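Local atomic coordinates of metal-bound toxin (Helicobacter pylori, PDB entry 4NRN), a protein that binds two zinc ions and, as a RelE-family toxin of the YafQ subfamily in a toxin-antitoxin system, probably cleaves RNA. Residues 46-51 and 55-60. Numbering follows the deposited sequence.
Sequences DHPLKG and DFRECH. With ZN (zinc ion), chain C.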
# COMPACT_ATOMS: atom_id res chain seq x y z
N ASP A 46 0.28 -6.49 8.25
CA ASP A 46 -0.22 -5.12 8.22
C ASP A 46 -0.07 -4.48 9.59
O ASP A 46 -0.62 -4.96 10.58
CB ASP A 46 -1.70 -5.13 7.84
CG ASP A 46 -2.26 -3.74 7.67
OD1 ASP A 46 -1.88 -3.08 6.69
OD2 ASP A 46 -3.08 -3.32 8.51
N HIS A 47 0.68 -3.38 9.65
CA HIS A 47 0.85 -2.69 10.91
C HIS A 47 1.11 -1.22 10.63
O HIS A 47 1.44 -0.85 9.51
CB HIS A 47 2.01 -3.31 11.70
CG HIS A 47 3.29 -3.31 10.94
ND1 HIS A 47 4.14 -2.23 10.92
CD2 HIS A 47 3.85 -4.24 10.14
CE1 HIS A 47 5.19 -2.50 10.16
NE2 HIS A 47 5.03 -3.72 9.67
N PRO A 48 0.96 -0.38 11.65
CA PRO A 48 1.33 1.03 11.49
C PRO A 48 2.82 1.18 11.20
O PRO A 48 3.62 0.32 11.59
CB PRO A 48 1.00 1.64 12.85
CG PRO A 48 -0.08 0.77 13.39
CD PRO A 48 0.26 -0.62 12.92
N LEU A 49 3.18 2.27 10.52
CA LEU A 49 4.57 2.62 10.36
C LEU A 49 5.08 3.32 11.62
O LEU A 49 4.69 4.46 11.90
CB LEU A 49 4.76 3.55 9.16
CG LEU A 49 5.15 2.90 7.85
CD1 LEU A 49 5.47 3.96 6.81
CD2 LEU A 49 6.35 1.98 8.08
N LYS A 50 5.92 2.63 12.38
CA LYS A 50 6.60 3.28 13.50
C LYS A 50 7.63 4.21 12.89
O LYS A 50 8.41 3.80 12.02
CB LYS A 50 7.29 2.25 14.40
CG LYS A 50 7.96 2.87 15.62
CD LYS A 50 9.26 2.15 16.00
CE LYS A 50 9.04 1.04 17.02
NZ LYS A 50 8.24 -0.11 16.51
N GLY A 51 7.63 5.47 13.32
CA GLY A 51 8.50 6.45 12.72
C GLY A 51 7.72 7.38 11.81
O GLY A 51 8.20 8.44 11.43
N ASP A 55 -0.54 8.79 10.58
CA ASP A 55 -1.02 7.40 10.58
C ASP A 55 -0.76 6.62 9.29
O ASP A 55 -1.68 6.11 8.65
CB ASP A 55 -2.50 7.30 11.00
CG ASP A 55 -3.43 8.06 10.08
OD1 ASP A 55 -3.07 8.29 8.90
OD2 ASP A 55 -4.54 8.43 10.53
N PHE A 56 0.52 6.51 8.92
CA PHE A 56 0.95 5.63 7.85
C PHE A 56 0.91 4.18 8.32
O PHE A 56 1.28 3.87 9.45
CB PHE A 56 2.38 5.97 7.41
CG PHE A 56 2.47 7.16 6.49
CD1 PHE A 56 1.35 7.63 5.82
CD2 PHE A 56 3.69 7.78 6.27
CE1 PHE A 56 1.44 8.71 4.97
CE2 PHE A 56 3.78 8.86 5.41
CZ PHE A 56 2.66 9.33 4.77
N ARG A 57 0.46 3.29 7.43
CA ARG A 57 0.51 1.86 7.69
C ARG A 57 1.32 1.15 6.62
O ARG A 57 1.63 1.72 5.56
CB ARG A 57 -0.89 1.24 7.78
CG ARG A 57 -1.73 1.78 8.92
CD ARG A 57 -3.01 0.97 9.07
NE ARG A 57 -2.77 -0.37 9.59
CZ ARG A 57 -2.82 -0.69 10.88
NH1 ARG A 57 -3.09 0.23 11.79
NH2 ARG A 57 -2.58 -1.94 11.26
N GLU A 58 1.66 -0.10 6.91
CA GLU A 58 2.58 -0.85 6.09
C GLU A 58 2.00 -2.24 5.86
O GLU A 58 1.75 -2.98 6.81
CB GLU A 58 3.92 -0.95 6.81
CG GLU A 58 5.09 -1.30 5.94
CD GLU A 58 6.38 -1.32 6.73
OE1 GLU A 58 7.20 -0.39 6.57
OE2 GLU A 58 6.56 -2.25 7.54
N CYS A 59 1.78 -2.58 4.60
CA CYS A 59 1.24 -3.88 4.24
C CYS A 59 2.28 -4.67 3.48
O CYS A 59 2.93 -4.15 2.58
CB CYS A 59 -0.03 -3.74 3.39
SG CYS A 59 -0.85 -5.30 3.20
N HIS A 60 2.43 -5.94 3.84
CA HIS A 60 3.38 -6.81 3.18
C HIS A 60 2.71 -7.57 2.03
O HIS A 60 2.07 -8.59 2.26
CB HIS A 60 3.99 -7.77 4.21
CG HIS A 60 4.95 -7.12 5.14
ND1 HIS A 60 6.31 -7.38 5.12
CD2 HIS A 60 4.77 -6.20 6.12
CE1 HIS A 60 6.91 -6.66 6.04
NE2 HIS A 60 6.00 -5.93 6.66
ZN ZN C . 6.37 -4.58 8.07
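A beta hairpin at the edge of the sheet brings His47 and Glu58 together at a zinc site. Strand 46-48 is one of the two edge strands and runs antiparallel to strand 56-60. His47 and Glu58 form a hydrogen-bonded pair: His47 N donates to Glu58 O, and Glu58 N to His47 O at 2.7 Å. Leu49 N adds a nearly straight hydrogen bond to Phe56 O (178°).

The side chains of His47 and Glu58 run side by side on one face of the sheet. CB of Glu58 lies over the imidazole face, offset toward its rim, in a CH-pi contact. The chain of Glu58 is extended beyond CG and carries OE2 to the zinc ion, at 2.4 Å. NE2 of His47 and, at 2.0 Å, NE2 of His60 also bind this zinc. The two histidine rings meet rim to rim, their planes 42° apart. ND1 of His47 donates to Pro48 O at 2.7 Å, which helps fix the ring's rotation. ND1 of His60 is held by Pro63 O.

Asp46 and Arg57 form a salt bridge away from the zinc. NE and NH2 of Arg57 both grip Asp46 OD2, at 3.2 and 3.1 Å, from the same face of the carboxylate. The bend at chi3 (71°) lays one guanidinium face over the His47-Pro48 peptide link, with Pro48 N over its centre. Tyr69 OH is hydrogen-bonded to Asp46 OD1. On the hairpin's turn side, Leu49 CD1 packs on Phe56 CB at 3.7 Å.

The hairpin thus supplies His47, Glu58 and His60 to one zinc of a two-zinc site in a RelE-type toxin, and His86, the predicted proton donor, joins Glu58 on the second.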